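Long-range contact in blue (Type 1) copper domain protein (Nitrosopumilus maritimus, PDB 5FC9), which binds copper in an open mononuclear type 1 centre of its cupredoxin domain and, like its family, probably takes part in electron transfer: residues V40-S46 / F57-L62. Residues are numbered along the deposited sequence.
With CU (copper (II) ion), chain E.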
# COMPACT_ATOMS: atom_id res chain seq x y z
N VAL A 40 -2.08 0.18 -19.73
CA VAL A 40 -1.41 -1.11 -19.68
C VAL A 40 -2.44 -2.22 -19.90
O VAL A 40 -3.64 -1.98 -19.73
CB VAL A 40 -0.67 -1.35 -18.34
CG1 VAL A 40 0.39 -0.26 -18.10
CG2 VAL A 40 -1.65 -1.45 -17.18
N PRO A 41 -1.99 -3.43 -20.27
CA PRO A 41 -2.97 -4.52 -20.41
C PRO A 41 -3.63 -4.90 -19.09
O PRO A 41 -3.02 -4.79 -18.02
CB PRO A 41 -2.12 -5.68 -20.94
CG PRO A 41 -0.90 -5.06 -21.51
CD PRO A 41 -0.64 -3.85 -20.68
N HIS A 42 -4.88 -5.35 -19.19
CA HIS A 42 -5.62 -5.87 -18.05
C HIS A 42 -6.36 -7.10 -18.49
O HIS A 42 -6.48 -7.36 -19.68
CB HIS A 42 -6.60 -4.84 -17.52
CG HIS A 42 -5.94 -3.70 -16.82
ND1 HIS A 42 -5.29 -3.84 -15.62
CD2 HIS A 42 -5.84 -2.39 -17.15
CE1 HIS A 42 -4.80 -2.67 -15.23
NE2 HIS A 42 -5.13 -1.77 -16.14
N ASN A 43 -6.85 -7.88 -17.54
CA ASN A 43 -7.83 -8.89 -17.89
C ASN A 43 -8.91 -8.95 -16.81
O ASN A 43 -8.82 -8.29 -15.77
CB ASN A 43 -7.17 -10.27 -18.11
CG ASN A 43 -6.43 -10.77 -16.89
OD1 ASN A 43 -7.01 -10.90 -15.82
ND2 ASN A 43 -5.15 -11.05 -17.04
N ILE A 44 -9.97 -9.70 -17.10
CA ILE A 44 -11.10 -9.83 -16.21
C ILE A 44 -11.31 -11.32 -15.95
O ILE A 44 -11.62 -12.07 -16.88
CB ILE A 44 -12.38 -9.20 -16.81
CG1 ILE A 44 -12.21 -7.69 -17.00
CG2 ILE A 44 -13.60 -9.51 -15.94
CD1 ILE A 44 -12.00 -6.92 -15.71
N GLN A 45 -11.13 -11.75 -14.71
CA GLN A 45 -11.32 -13.17 -14.37
C GLN A 45 -12.24 -13.34 -13.18
O GLN A 45 -11.99 -12.77 -12.11
CB GLN A 45 -9.98 -13.84 -14.05
CG GLN A 45 -8.88 -13.59 -15.05
CD GLN A 45 -9.11 -14.33 -16.34
OE1 GLN A 45 -9.64 -15.44 -16.34
NE2 GLN A 45 -8.72 -13.72 -17.45
N SER A 46 -13.27 -14.16 -13.33
CA SER A 46 -14.11 -14.52 -12.19
C SER A 46 -13.28 -15.31 -11.18
O SER A 46 -12.45 -16.14 -11.57
CB SER A 46 -15.33 -15.33 -12.67
OG SER A 46 -14.91 -16.29 -13.62
N PHE A 57 -16.56 -16.16 -16.22
CA PHE A 57 -16.27 -15.14 -17.22
C PHE A 57 -14.80 -14.78 -17.10
O PHE A 57 -14.30 -14.40 -16.04
CB PHE A 57 -17.20 -13.91 -17.09
CG PHE A 57 -17.27 -13.30 -15.72
CD1 PHE A 57 -18.10 -13.81 -14.75
CD2 PHE A 57 -16.50 -12.17 -15.42
CE1 PHE A 57 -18.18 -13.23 -13.49
CE2 PHE A 57 -16.58 -11.59 -14.17
CZ PHE A 57 -17.41 -12.12 -13.20
N ASN A 58 -14.10 -14.98 -18.21
CA ASN A 58 -12.65 -14.98 -18.22
C ASN A 58 -12.16 -14.42 -19.54
O ASN A 58 -12.23 -15.07 -20.58
CB ASN A 58 -12.11 -16.39 -18.01
CG ASN A 58 -12.70 -17.08 -16.79
OD1 ASN A 58 -13.79 -17.65 -16.86
ND2 ASN A 58 -11.99 -17.02 -15.66
N SER A 59 -11.65 -13.19 -19.47
CA SER A 59 -11.30 -12.45 -20.67
C SER A 59 -9.92 -12.81 -21.21
O SER A 59 -9.06 -13.32 -20.48
CB SER A 59 -11.36 -10.95 -20.38
OG SER A 59 -10.13 -10.52 -19.83
N PRO A 60 -9.71 -12.55 -22.50
CA PRO A 60 -8.34 -12.52 -23.01
C PRO A 60 -7.62 -11.30 -22.45
O PRO A 60 -8.27 -10.47 -21.81
CB PRO A 60 -8.54 -12.40 -24.54
CG PRO A 60 -9.97 -12.64 -24.78
CD PRO A 60 -10.69 -12.24 -23.54
N PRO A 61 -6.31 -11.17 -22.70
CA PRO A 61 -5.68 -9.90 -22.36
C PRO A 61 -6.40 -8.76 -23.08
O PRO A 61 -6.70 -8.89 -24.28
CB PRO A 61 -4.25 -10.05 -22.86
CG PRO A 61 -4.04 -11.53 -23.01
CD PRO A 61 -5.37 -12.11 -23.34
N LEU A 62 -6.71 -7.69 -22.35
CA LEU A 62 -7.36 -6.52 -22.91
C LEU A 62 -6.33 -5.43 -23.13
O LEU A 62 -5.79 -4.88 -22.17
CB LEU A 62 -8.46 -6.00 -21.99
CG LEU A 62 -9.50 -7.05 -21.59
CD1 LEU A 62 -10.49 -6.48 -20.58
CD2 LEU A 62 -10.22 -7.54 -22.84
CU CU E . -5.06 -5.32 -14.32
O HOH W 1 -6.69 -4.59 -12.97
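Between two short antiparallel bridges, the hydroxyl of Ser59 takes the place of a backbone acceptor: Ile44 N donates to Ser59 OG (2.9 Å), and Ser59 OG donates in turn to Pro60 O (2.7 Å). Ser59 N still returns a bond to Ile44 O (2.8 Å). This side-chain bond coincides with a shift of register, since His42 faces Leu62 whereas Gln45 faces Asn58, so residues 57-62 spend one extra residue around the two prolines. Beyond them His42 and Leu62 form a single antiparallel hydrogen-bonded pair, with Leu62 N donating to His42 O (2.7 Å) and His42 N to Leu62 O (3.2 Å). At the other end Ser46 N reaches Phe57 O (2.9 Å), while Phe57 N donates to Ser46 OG (3.1 Å), a hydroxyl also bonded to Ile54. Ser46 CB lies 3.8 Å from the centroid of the Phe57 ring in a CH-pi contact, and Ile44 packs at the ring edge and against Leu62. Gln45 OE1 accepts from Asn58 ND2 (2.9 Å), which also bonds to Ile54. The paired backbone of His42 carries its imidazole to the metal, with ND1 2.0 Å from CU, while NE2 bonds to Asp38. Cys82, His85 and a water 2.2 Å from the copper complete the site, the water occupying an open coordination position in a type 1 copper centre of the cupredoxin fold.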